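Local atomic coordinates of AgaA (Rhizobium radiobacter, PDB entry 6HLX), a protein that binds the opine agropinic acid in the periplasm and delivers it for import by an ABC transporter. Residues K162-T167 with T173-D178; F6-E11 with R26-A31; R421-K426 with V430-A435; G35-N38 with K44-P47; A269-A274 with G279-G284. One frame throughout, in Å; residues are numbered along the deposited sequence.

Contact 1: K162-T167 with T173-D178; sequences KFAGWT and TVKKFD. With SO4 (sulfate ion), chain V; EDO (1,2-ethanediol), chain Y.
Lys-162 lays its aliphatic chain across Phe-177 at about a right angle. Lys-162 CG lies 3.7 Å from Phe-177 CB and also nears the ring carbon CD1. A bend at chi3 (-78°) then turns the end of the lysine to a bound sulfate, where NZ donates to O4 at 2.9 Å and more weakly to O1. The backbone N of Asp-178 also grips O1, at 2.8 Å and nearly straight (163°). The sulfate O4 lies at the edge of the Phe-177 ring, in its plane. Farther along, Lys-175 runs past Ala-164, with CE 3.8 Å from Ala-164 CB. Its NZ ends on Glu-190.

The two backbones are antiparallel neighbours. Lys-162 and Lys-175 form a hydrogen-bonded pair, with Lys-162 N to Lys-175 O at 2.7 Å. Phe-163 and Val-174 follow as a non-hydrogen-bonded pair. Then the register slips by one. Ala-164 N and Gly-165 N both donate to Thr-173 O, at 2.8 and 3.3 Å, which makes a classic beta bulge. Thr-173 N returns a bond to Gly-165 O.

Backbone bonds thus carry this hairpin, while its side chains add mainly aliphatic packing. The sulfate probably comes from the crystallisation liquor. Its charge would be partly offset by the Lys-162 ammonium, consistent with a small anion-accepting spot where strand 171-176 ends and the chain enters the loop at Phe-177 and Asp-178.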
# COMPACT_ATOMS: atom_id res chain seq x y z
N LYS A 162 4.12 22.31 -1.86
CA LYS A 162 4.46 22.65 -0.48
C LYS A 162 3.18 22.56 0.33
O LYS A 162 2.12 22.94 -0.16
CB LYS A 162 4.93 24.12 -0.37
CG LYS A 162 6.09 24.53 -1.27
CD LYS A 162 6.55 25.96 -0.96
CE LYS A 162 5.65 27.04 -1.54
NZ LYS A 162 6.26 28.38 -1.36
N PHE A 163 3.29 22.11 1.58
CA PHE A 163 2.13 22.07 2.47
C PHE A 163 1.68 23.52 2.75
O PHE A 163 2.51 24.38 3.06
CB PHE A 163 2.52 21.40 3.79
CG PHE A 163 1.44 21.35 4.84
CD1 PHE A 163 0.51 20.32 4.86
CD2 PHE A 163 1.38 22.32 5.84
CE1 PHE A 163 -0.47 20.25 5.88
CE2 PHE A 163 0.39 22.27 6.83
CZ PHE A 163 -0.53 21.23 6.85
N ALA A 164 0.37 23.79 2.61
CA ALA A 164 -0.11 25.15 2.86
C ALA A 164 -1.03 25.24 4.07
O ALA A 164 -0.99 26.24 4.79
CB ALA A 164 -0.74 25.75 1.62
N GLY A 165 -1.76 24.17 4.36
CA GLY A 165 -2.64 24.15 5.53
C GLY A 165 -3.49 22.90 5.60
O GLY A 165 -3.67 22.21 4.60
N TRP A 166 -3.99 22.62 6.80
CA TRP A 166 -4.86 21.48 7.02
C TRP A 166 -6.02 21.95 7.89
O TRP A 166 -5.81 22.36 9.03
CB TRP A 166 -4.07 20.36 7.73
CG TRP A 166 -4.77 19.04 7.95
CD1 TRP A 166 -6.10 18.75 7.88
CD2 TRP A 166 -4.10 17.80 8.24
NE1 TRP A 166 -6.31 17.41 8.14
CE2 TRP A 166 -5.10 16.81 8.38
CE3 TRP A 166 -2.75 17.43 8.38
CZ2 TRP A 166 -4.78 15.46 8.64
CZ3 TRP A 166 -2.44 16.12 8.69
CH2 TRP A 166 -3.45 15.15 8.84
N THR A 167 -7.23 21.94 7.33
CA THR A 167 -8.43 22.27 8.11
C THR A 167 -8.99 20.93 8.55
O THR A 167 -9.50 20.17 7.71
CB THR A 167 -9.41 23.09 7.26
OG1 THR A 167 -8.77 24.34 6.95
CG2 THR A 167 -10.73 23.37 8.00
N THR A 173 -4.56 21.72 1.90
CA THR A 173 -4.23 22.50 0.70
C THR A 173 -2.71 22.49 0.50
O THR A 173 -1.95 22.63 1.46
CB THR A 173 -4.80 23.93 0.77
OG1 THR A 173 -6.20 23.89 1.06
CG2 THR A 173 -4.56 24.72 -0.52
N VAL A 174 -2.28 22.29 -0.75
CA VAL A 174 -0.86 22.31 -1.11
C VAL A 174 -0.71 23.31 -2.26
O VAL A 174 -1.66 23.50 -3.04
CB VAL A 174 -0.29 20.91 -1.45
CG1 VAL A 174 -0.51 19.94 -0.27
CG2 VAL A 174 -0.89 20.37 -2.74
N LYS A 175 0.47 23.94 -2.36
CA LYS A 175 0.72 24.98 -3.37
C LYS A 175 1.98 24.64 -4.15
O LYS A 175 2.91 24.07 -3.59
CB LYS A 175 0.96 26.35 -2.70
CG LYS A 175 -0.26 26.95 -2.01
CD LYS A 175 0.07 28.31 -1.40
CE LYS A 175 -1.10 28.86 -0.62
NZ LYS A 175 -1.71 30.03 -1.30
N LYS A 176 2.03 25.04 -5.43
CA LYS A 176 3.18 24.77 -6.28
C LYS A 176 4.49 25.24 -5.62
O LYS A 176 4.58 26.37 -5.15
CB LYS A 176 2.98 25.49 -7.63
CG LYS A 176 4.19 25.44 -8.57
CD LYS A 176 3.81 25.92 -9.96
CE LYS A 176 4.99 25.85 -10.89
NZ LYS A 176 4.58 25.96 -12.32
N PHE A 177 5.49 24.36 -5.62
CA PHE A 177 6.83 24.67 -5.13
C PHE A 177 7.65 25.15 -6.35
O PHE A 177 8.04 24.33 -7.19
CB PHE A 177 7.47 23.42 -4.50
CG PHE A 177 8.91 23.58 -4.04
CD1 PHE A 177 9.32 24.72 -3.35
CD2 PHE A 177 9.83 22.55 -4.23
CE1 PHE A 177 10.63 24.84 -2.88
CE2 PHE A 177 11.14 22.67 -3.76
CZ PHE A 177 11.53 23.81 -3.09
N ASP A 178 7.88 26.48 -6.46
CA ASP A 178 8.57 27.02 -7.63
C ASP A 178 9.99 26.51 -7.83
O ASP A 178 10.45 26.43 -8.97
CB ASP A 178 8.57 28.55 -7.62
CG ASP A 178 7.21 29.17 -7.85
OD1 ASP A 178 6.31 28.47 -8.39
OD2 ASP A 178 7.04 30.36 -7.52
S SO4 V . 8.87 28.56 -3.64
O1 SO4 V . 7.54 28.16 -4.20
O2 SO4 V . 8.98 30.06 -3.67
O3 SO4 V . 9.98 28.02 -4.46
O4 SO4 V . 8.97 28.10 -2.24
C1 EDO Y . -7.82 23.76 11.79
O1 EDO Y . -7.77 22.37 11.73
C2 EDO Y . -9.30 24.06 11.79
O2 EDO Y . -9.83 23.61 13.01
O HOH W 1 -6.55 24.24 4.28

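Contact 2: F6-E11 with R26-A31; sequences FGLSGE and RTVKLA
Strand 3-8 of the mixed sheet packs against helix 23-32 here, a sheet-helix layer of the alpha/beta fold, and Leu-8 makes most of the touches. Its two methyls part company at the helix. Leu-8 CD2 lies 3.8 Å from Thr-27 CG2, and Leu-8 CD1 lies 3.8 Å from Val-28 CG2. The Leu-8 and Thr-27 side chains slide past each other in opposite directions. Leu-8 and Val-28 instead meet at about a right angle.

Phe-6 reaches the same threonine from farther back on the strand. Its ring atom CZ is 3.9 Å from Thr-27 CG2, and CE1 is slightly farther away. The ring approaches obliquely. Thr-27 CG2 is therefore shared by a leucine methyl and the far end of a phenylalanine. The threonine torsion explains this: CG2 is anti to the backbone N and OG1 lies beside that N (chi1 -58°). OG1 turns back along its own helix and bonds to Thr-23 O, so the hydroxyl is satisfied while the methyl meets the strand.

All four touching residues are buried, and the contact is wholly apolar. The axes of residues 6-8 and 26-31 come no closer than 11.0 Å, with their directions 141° apart, so side chains alone bridge the gap. Strand 190-195 runs alongside strand 3-8, and its Tyr-193 touches Phe-6, Leu-8, Thr-27 and Ala-31. Strand 213-214 flanks the other edge of strand 3-8.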
# COMPACT_ATOMS: atom_id res chain seq x y z
N PHE A 6 -9.45 17.69 -5.19
CA PHE A 6 -9.30 16.24 -5.25
C PHE A 6 -10.07 15.64 -4.06
O PHE A 6 -9.72 15.88 -2.91
CB PHE A 6 -7.81 15.91 -5.14
CG PHE A 6 -7.36 14.51 -5.49
CD1 PHE A 6 -7.79 13.41 -4.75
CD2 PHE A 6 -6.47 14.29 -6.54
CE1 PHE A 6 -7.34 12.11 -5.06
CE2 PHE A 6 -5.99 13.01 -6.82
CZ PHE A 6 -6.44 11.93 -6.10
N GLY A 7 -11.10 14.86 -4.36
CA GLY A 7 -11.92 14.24 -3.34
C GLY A 7 -11.30 12.94 -2.87
O GLY A 7 -11.34 11.94 -3.59
N LEU A 8 -10.73 12.95 -1.66
CA LEU A 8 -10.14 11.75 -1.06
C LEU A 8 -11.21 10.93 -0.31
O LEU A 8 -12.15 11.49 0.25
CB LEU A 8 -9.05 12.12 -0.03
CG LEU A 8 -7.74 12.73 -0.49
CD1 LEU A 8 -6.92 13.15 0.74
CD2 LEU A 8 -6.94 11.76 -1.39
N SER A 9 -10.98 9.59 -0.20
CA SER A 9 -11.91 8.69 0.48
C SER A 9 -11.85 8.80 2.00
O SER A 9 -12.62 8.11 2.69
CB SER A 9 -11.68 7.24 0.04
OG SER A 9 -10.40 6.82 0.45
N GLY A 10 -10.95 9.64 2.52
CA GLY A 10 -10.85 9.87 3.95
C GLY A 10 -9.85 10.94 4.32
O GLY A 10 -9.03 11.34 3.50
N GLU A 11 -9.86 11.30 5.60
CA GLU A 11 -8.90 12.25 6.13
C GLU A 11 -7.68 11.46 6.62
O GLU A 11 -7.83 10.53 7.41
CB GLU A 11 -9.54 13.03 7.29
CG GLU A 11 -8.58 13.97 8.01
CD GLU A 11 -9.24 15.00 8.91
OE1 GLU A 11 -8.64 16.07 9.12
OE2 GLU A 11 -10.37 14.74 9.39
N ARG A 26 -1.08 8.59 1.91
CA ARG A 26 -0.06 8.42 0.87
C ARG A 26 -0.26 9.41 -0.29
O ARG A 26 0.71 9.97 -0.77
CB ARG A 26 -0.08 7.00 0.32
CG ARG A 26 0.53 6.03 1.31
CD ARG A 26 0.40 4.62 0.81
NE ARG A 26 1.61 3.89 1.14
CZ ARG A 26 1.84 2.62 0.81
NH1 ARG A 26 0.90 1.91 0.19
NH2 ARG A 26 3.01 2.06 1.08
N THR A 27 -1.53 9.60 -0.74
CA THR A 27 -1.83 10.49 -1.87
C THR A 27 -1.34 11.93 -1.57
O THR A 27 -0.74 12.55 -2.43
CB THR A 27 -3.34 10.45 -2.20
OG1 THR A 27 -3.69 9.09 -2.50
CG2 THR A 27 -3.73 11.39 -3.37
N VAL A 28 -1.56 12.42 -0.33
CA VAL A 28 -1.11 13.75 0.06
C VAL A 28 0.43 13.76 0.16
O VAL A 28 1.09 14.66 -0.36
CB VAL A 28 -1.79 14.27 1.35
CG1 VAL A 28 -1.27 15.66 1.72
CG2 VAL A 28 -3.32 14.29 1.20
N LYS A 29 1.01 12.73 0.80
CA LYS A 29 2.48 12.66 0.93
C LYS A 29 3.18 12.69 -0.43
O LYS A 29 4.23 13.30 -0.56
CB LYS A 29 2.92 11.38 1.66
CG LYS A 29 2.69 11.47 3.16
CD LYS A 29 3.45 10.39 3.96
CE LYS A 29 3.03 8.97 3.57
NZ LYS A 29 3.53 7.96 4.56
N LEU A 30 2.59 12.04 -1.44
CA LEU A 30 3.21 11.95 -2.77
C LEU A 30 3.12 13.25 -3.58
O LEU A 30 3.79 13.39 -4.60
CB LEU A 30 2.69 10.73 -3.54
CG LEU A 30 3.08 9.40 -2.89
CD1 LEU A 30 2.28 8.27 -3.49
CD2 LEU A 30 4.61 9.13 -2.96
N ALA A 31 2.37 14.23 -3.08
CA ALA A 31 2.34 15.56 -3.69
C ALA A 31 3.47 16.41 -3.09
O ALA A 31 4.02 17.27 -3.77
CB ALA A 31 1.00 16.23 -3.38

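Contact 3: R421-K426 with V430-A435; sequences RATVDK and VKIYDA. With EDO (1,2-ethanediol), chain B.
Thr-423 meets Ile-432 tip to tip across the bend between two helices, away from the zinc sites and the ligand pocket. At the root of the threonine side chain, CB lies 4.0 Å from Ile-432 CD1. The branch oxygen OG1 comes closer, 3.6 Å from the same methyl. This oxygen is not left without a polar partner, because it bonds back to Lys-419 O one turn earlier in the helix. The other branch, CG2, is anti to the backbone N (chi1 -59° for OG1) and approaches C2 of a bound ethanediol. That molecule also accepts a bond at O2 from Asp-425 N, at 2.9 Å. It probably comes from the crystallisation liquor.

Tyr-433 brings its OH within 3.7 Å of Arg-421 N, too far to be a bond. The OH pairs instead with Arg-429. The only direct hydrogen bond between the segments runs from Val-430 N to Lys-426 O, at 3.0 Å, and belongs to the first turn of the new helix.

Thr-423 is the first residue to leave the helix 411-422, and Asp-425 is the N-cap of helix 426-443, its OD1 bonded to Ala-427 N. This is a tight turn joining two consecutive helices, with an N-cap at the start of the second.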
# COMPACT_ATOMS: atom_id res chain seq x y z
N ARG A 421 15.88 -12.75 -2.71
CA ARG A 421 16.32 -11.35 -2.66
C ARG A 421 17.81 -11.19 -2.96
O ARG A 421 18.25 -10.11 -3.32
CB ARG A 421 16.10 -10.82 -1.24
CG ARG A 421 15.50 -9.44 -1.17
CD ARG A 421 15.34 -9.05 0.30
NE ARG A 421 14.37 -9.90 1.01
CZ ARG A 421 14.68 -10.75 1.98
NH1 ARG A 421 15.93 -10.87 2.40
NH2 ARG A 421 13.72 -11.46 2.58
N ALA A 422 18.60 -12.25 -2.75
CA ALA A 422 20.06 -12.24 -2.92
C ALA A 422 20.52 -12.72 -4.29
O ALA A 422 21.68 -12.56 -4.65
CB ALA A 422 20.71 -13.09 -1.83
N THR A 423 19.60 -13.33 -5.04
CA THR A 423 19.90 -13.91 -6.34
C THR A 423 19.58 -12.89 -7.39
O THR A 423 18.47 -12.39 -7.45
CB THR A 423 19.12 -15.23 -6.50
OG1 THR A 423 19.52 -16.11 -5.45
CG2 THR A 423 19.36 -15.90 -7.85
N VAL A 424 20.59 -12.55 -8.21
CA VAL A 424 20.41 -11.52 -9.22
C VAL A 424 19.75 -12.11 -10.46
O VAL A 424 18.79 -11.52 -10.94
CB VAL A 424 21.72 -10.73 -9.52
CG1 VAL A 424 21.43 -9.54 -10.46
CG2 VAL A 424 22.38 -10.25 -8.22
N ASP A 425 20.23 -13.27 -10.95
CA ASP A 425 19.69 -13.95 -12.14
C ASP A 425 18.22 -14.38 -11.98
O ASP A 425 17.93 -15.28 -11.19
CB ASP A 425 20.57 -15.16 -12.50
CG ASP A 425 20.17 -15.93 -13.75
OD1 ASP A 425 19.27 -15.45 -14.49
OD2 ASP A 425 20.75 -17.01 -13.99
N LYS A 426 17.31 -13.77 -12.78
CA LYS A 426 15.87 -14.08 -12.74
C LYS A 426 15.54 -15.55 -13.14
O LYS A 426 14.53 -16.09 -12.66
CB LYS A 426 15.04 -13.07 -13.55
CG LYS A 426 14.99 -11.71 -12.85
CD LYS A 426 13.70 -10.93 -13.07
CE LYS A 426 13.68 -9.72 -12.16
NZ LYS A 426 12.61 -8.75 -12.51
N VAL A 430 13.32 -17.43 -10.32
CA VAL A 430 11.99 -17.98 -10.55
C VAL A 430 11.82 -19.38 -9.88
O VAL A 430 10.76 -19.63 -9.30
CB VAL A 430 11.56 -17.94 -12.04
CG1 VAL A 430 12.19 -19.04 -12.87
CG2 VAL A 430 10.03 -17.93 -12.18
N LYS A 431 12.89 -20.21 -9.83
CA LYS A 431 12.85 -21.53 -9.17
C LYS A 431 12.62 -21.35 -7.66
O LYS A 431 11.94 -22.16 -7.03
CB LYS A 431 14.20 -22.26 -9.35
CG LYS A 431 14.59 -22.56 -10.79
CD LYS A 431 15.92 -23.33 -10.79
CE LYS A 431 16.50 -23.54 -12.16
NZ LYS A 431 17.79 -24.28 -12.09
N ILE A 432 13.22 -20.30 -7.09
CA ILE A 432 13.11 -19.98 -5.66
C ILE A 432 11.67 -19.57 -5.34
O ILE A 432 11.09 -20.10 -4.39
CB ILE A 432 14.14 -18.89 -5.28
CG1 ILE A 432 15.59 -19.39 -5.49
CG2 ILE A 432 13.92 -18.44 -3.83
CD1 ILE A 432 16.60 -18.25 -5.65
N TYR A 433 11.11 -18.62 -6.09
CA TYR A 433 9.74 -18.17 -5.82
C TYR A 433 8.71 -19.29 -6.08
O TYR A 433 7.70 -19.36 -5.36
CB TYR A 433 9.41 -16.87 -6.56
CG TYR A 433 10.22 -15.72 -6.00
CD1 TYR A 433 9.96 -15.21 -4.73
CD2 TYR A 433 11.32 -15.21 -6.70
CE1 TYR A 433 10.74 -14.18 -4.19
CE2 TYR A 433 12.09 -14.18 -6.18
CZ TYR A 433 11.81 -13.68 -4.91
OH TYR A 433 12.61 -12.71 -4.36
N ASP A 434 8.98 -20.19 -7.05
CA ASP A 434 8.09 -21.32 -7.30
C ASP A 434 8.05 -22.26 -6.08
O ASP A 434 6.98 -22.74 -5.70
CB ASP A 434 8.52 -22.10 -8.55
CG ASP A 434 8.24 -21.40 -9.88
OD1 ASP A 434 7.35 -20.51 -9.91
OD2 ASP A 434 8.91 -21.74 -10.87
N ALA A 435 9.23 -22.51 -5.46
CA ALA A 435 9.29 -23.34 -4.25
C ALA A 435 8.62 -22.61 -3.07
O ALA A 435 7.92 -23.23 -2.26
CB ALA A 435 10.74 -23.70 -3.91
C1 EDO B . 23.56 -13.76 -8.24
O1 EDO B . 23.86 -14.18 -6.93
C2 EDO B . 23.09 -14.95 -9.07
O2 EDO B . 22.77 -14.46 -10.34

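Contact 4: G35-N38 with K44-P47; sequences GLVN and KISP
Leu-36, Val-37 and Asn-38 come up against Ile-45, Ser-46 and Pro-47 as two antiparallel runs. Before them, Gly-35 donates its N to Asn-38 OD1 at 2.9 Å. That bond is nearly straight (173°) and uses a lone pair in the plane of the amide. It ties the Asn-38 side chain back to the start of its own segment. Leu-36 brings its carbonyl O near Pro-47 C, and its backbone continues the pairing with Glu-48 and Ala-50.

Val-37 forms the non-hydrogen-bonded pair with Pro-47. Its CA-H points at Ser-46 O, 3.2 Å away, as a CA-H...O contact. Val-37 CB packs 3.7 Å from Ile-45 CG2, the two side chains meeting at a slant. Ile-45 CG2 reaches there because it is anti to its backbone N, with CG1 anti to the carbonyl carbon. Helix 127-131 covers both residues through Ile-128.

Asn-38 makes the hydrogen-bonded pair with Ser-46. Asn-38 N donates to Ser-46 O at 3.2 Å, and Ser-46 N donates to Asn-38 O at 2.8 Å. The Ser-46 hydroxyl bonds to Glu-48. Together they make a beta hairpin, strands 37-39 and 45-55, at one margin of the five-stranded antiparallel sheet.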
# COMPACT_ATOMS: atom_id res chain seq x y z
N GLY A 35 11.57 10.76 -2.59
CA GLY A 35 12.65 9.92 -2.07
C GLY A 35 13.87 10.00 -2.96
O GLY A 35 13.92 10.83 -3.88
N LEU A 36 14.86 9.12 -2.72
CA LEU A 36 16.04 9.05 -3.58
C LEU A 36 15.57 8.68 -4.99
O LEU A 36 16.04 9.23 -5.98
CB LEU A 36 17.00 7.97 -3.06
CG LEU A 36 17.70 8.34 -1.75
CD1 LEU A 36 18.33 7.10 -1.09
CD2 LEU A 36 18.70 9.49 -1.97
N VAL A 37 14.59 7.77 -5.04
CA VAL A 37 13.93 7.29 -6.25
C VAL A 37 12.43 7.19 -5.97
O VAL A 37 12.02 7.09 -4.81
CB VAL A 37 14.47 5.90 -6.69
CG1 VAL A 37 15.91 5.99 -7.21
CG2 VAL A 37 14.35 4.86 -5.57
N ASN A 38 11.62 7.22 -7.02
CA ASN A 38 10.17 6.99 -6.90
C ASN A 38 9.75 6.35 -8.19
O ASN A 38 10.43 6.52 -9.20
CB ASN A 38 9.40 8.27 -6.66
CG ASN A 38 9.58 8.81 -5.26
OD1 ASN A 38 10.28 9.79 -5.04
ND2 ASN A 38 8.95 8.15 -4.27
N LYS A 44 8.42 2.50 -14.17
CA LYS A 44 9.89 2.37 -14.11
C LYS A 44 10.37 3.17 -12.88
O LYS A 44 9.74 4.16 -12.52
CB LYS A 44 10.54 2.92 -15.39
CG LYS A 44 10.08 2.24 -16.70
CD LYS A 44 10.50 0.77 -16.82
CE LYS A 44 9.77 0.04 -17.93
NZ LYS A 44 10.02 -1.42 -17.89
N ILE A 45 11.50 2.77 -12.28
CA ILE A 45 12.08 3.51 -11.17
C ILE A 45 12.68 4.79 -11.77
O ILE A 45 13.40 4.73 -12.76
CB ILE A 45 13.14 2.69 -10.40
CG1 ILE A 45 12.48 1.55 -9.54
CG2 ILE A 45 14.05 3.59 -9.54
CD1 ILE A 45 11.81 1.96 -8.24
N SER A 46 12.33 5.93 -11.18
CA SER A 46 12.79 7.24 -11.62
C SER A 46 13.83 7.81 -10.64
O SER A 46 13.57 7.79 -9.44
CB SER A 46 11.58 8.18 -11.72
OG SER A 46 11.97 9.52 -12.03
N PRO A 47 14.98 8.34 -11.12
CA PRO A 47 15.93 8.99 -10.20
C PRO A 47 15.35 10.34 -9.78
O PRO A 47 15.10 11.24 -10.61
CB PRO A 47 17.21 9.10 -11.04
CG PRO A 47 16.74 9.20 -12.45
CD PRO A 47 15.43 8.44 -12.53

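Contact 5: A269-A274 with G279-G284; sequences AIINTA and GSPIFG
The peptide joining Ser-280 to Pro-281 presents one flat face to Ile-271. The methyl CD1 of Ile-271 stands almost straight above Pro-281 N, 3.6 Å away, and 3.8 Å from Ser-280 C. It also touches the proline ring at CD, 3.8 Å off, with the two side chains at about a right angle. The isoleucine reaches this far because its chain is extended: CG1 lies anti to the carbonyl carbon (chi1 -64°) and chi2 is trans at 162°. The other branch, CG2, leans toward Gly-279 and comes 4.1 Å from its O. Ile-271 thus bridges to three successive residues, Gly-279 to Pro-281. Gly-279 itself has a positive phi of 133°, a backbone shape that suits glycine.

The second flat group is the carbonyl of Ala-269. Its oxygen accepts Thr-273 N at 3.0 Å on one face of its plane and Thr-273 OG1 at 2.7 Å on the other. This double grip ties the threonine side chain to its own helix, one turn back.

The contact between the segments is apolar packing. Helix 267-274 lies beside strand 280-281, an outermost strand of the six-stranded mixed sheet. Strand 446-451 pairs next to it and offers Met-450 to Ile-271. On another side of the helix, Ile-270 and Ala-274 pack on helix 333-347.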
# COMPACT_ATOMS: atom_id res chain seq x y z
N ALA A 269 -19.67 -14.84 -3.71
CA ALA A 269 -20.49 -14.14 -2.71
C ALA A 269 -19.85 -12.79 -2.41
O ALA A 269 -20.55 -11.79 -2.33
CB ALA A 269 -20.63 -14.96 -1.43
N ILE A 270 -18.51 -12.75 -2.31
CA ILE A 270 -17.81 -11.47 -2.07
C ILE A 270 -17.92 -10.56 -3.30
O ILE A 270 -18.33 -9.40 -3.16
CB ILE A 270 -16.33 -11.68 -1.63
CG1 ILE A 270 -16.28 -12.39 -0.25
CG2 ILE A 270 -15.60 -10.31 -1.58
CD1 ILE A 270 -14.91 -12.88 0.13
N ILE A 271 -17.58 -11.07 -4.49
CA ILE A 271 -17.62 -10.29 -5.74
C ILE A 271 -19.01 -9.69 -5.99
O ILE A 271 -19.12 -8.50 -6.27
CB ILE A 271 -17.12 -11.14 -6.95
CG1 ILE A 271 -15.62 -11.51 -6.77
CG2 ILE A 271 -17.37 -10.44 -8.30
CD1 ILE A 271 -15.13 -12.68 -7.64
N ASN A 272 -20.07 -10.52 -5.87
CA ASN A 272 -21.44 -10.10 -6.16
C ASN A 272 -22.07 -9.20 -5.10
O ASN A 272 -22.86 -8.34 -5.46
CB ASN A 272 -22.36 -11.32 -6.45
CG ASN A 272 -21.93 -12.06 -7.70
OD1 ASN A 272 -21.34 -11.48 -8.61
ND2 ASN A 272 -22.21 -13.36 -7.77
N THR A 273 -21.76 -9.42 -3.80
CA THR A 273 -22.40 -8.62 -2.74
C THR A 273 -21.58 -7.42 -2.28
O THR A 273 -22.16 -6.53 -1.66
CB THR A 273 -22.81 -9.49 -1.53
OG1 THR A 273 -21.65 -9.88 -0.80
CG2 THR A 273 -23.67 -10.71 -1.91
N ALA A 274 -20.26 -7.39 -2.53
CA ALA A 274 -19.41 -6.29 -2.09
C ALA A 274 -18.87 -5.45 -3.24
O ALA A 274 -18.43 -4.32 -3.01
CB ALA A 274 -18.24 -6.83 -1.27
N GLY A 279 -14.79 -8.04 -10.57
CA GLY A 279 -13.61 -8.66 -10.00
C GLY A 279 -13.47 -10.10 -10.43
O GLY A 279 -14.36 -10.64 -11.11
N SER A 280 -12.37 -10.74 -10.02
CA SER A 280 -12.08 -12.11 -10.42
C SER A 280 -11.66 -12.94 -9.21
O SER A 280 -10.82 -12.48 -8.43
CB SER A 280 -10.94 -12.12 -11.44
OG SER A 280 -11.36 -11.44 -12.61
N PRO A 281 -12.15 -14.20 -9.09
CA PRO A 281 -11.75 -15.02 -7.93
C PRO A 281 -10.28 -15.43 -7.93
O PRO A 281 -9.69 -15.63 -8.99
CB PRO A 281 -12.65 -16.26 -8.05
CG PRO A 281 -12.97 -16.35 -9.54
CD PRO A 281 -13.12 -14.91 -9.95
N ILE A 282 -9.71 -15.59 -6.73
CA ILE A 282 -8.35 -16.09 -6.52
C ILE A 282 -8.48 -17.39 -5.75
O ILE A 282 -9.12 -17.41 -4.70
CB ILE A 282 -7.45 -15.09 -5.76
CG1 ILE A 282 -7.23 -13.80 -6.58
CG2 ILE A 282 -6.11 -15.74 -5.40
CD1 ILE A 282 -6.67 -12.65 -5.75
N PHE A 283 -7.86 -18.46 -6.25
CA PHE A 283 -7.90 -19.77 -5.59
C PHE A 283 -6.52 -20.26 -5.15
O PHE A 283 -6.32 -21.44 -4.89
CB PHE A 283 -8.59 -20.82 -6.49
CG PHE A 283 -10.06 -20.57 -6.69
CD1 PHE A 283 -10.99 -20.95 -5.73
CD2 PHE A 283 -10.52 -19.98 -7.86
CE1 PHE A 283 -12.36 -20.72 -5.92
CE2 PHE A 283 -11.90 -19.75 -8.05
CZ PHE A 283 -12.80 -20.11 -7.07
N GLY A 284 -5.56 -19.35 -5.08
CA GLY A 284 -4.21 -19.66 -4.63
C GLY A 284 -3.59 -18.42 -4.01
O GLY A 284 -4.25 -17.69 -3.28

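How the contacts relate
Contact 2 is the buried one: apolar side-chain atoms of four residues pack a helix onto a sheet. The other four are partly buried. Contacts 1 and 4 are beta hairpins at a sheet margin, held mainly by backbone bonds, but only contact 1 has a bulge and a bound sulfate. Contact 3 joins two consecutive helices and includes a backbone hydrogen bond, whereas contact 5 sets a helix on an edge strand by apolar touch alone. Contacts 1 and 2 reach the same sheet and meet directly, where Trp-166 NE1 probably bonds to Glu-11 OE1. Contact 2 leads into contact 4, since strand 37-39 follows helix 23-32. Contacts 3 and 5 lie across the chain's centre from contact 1.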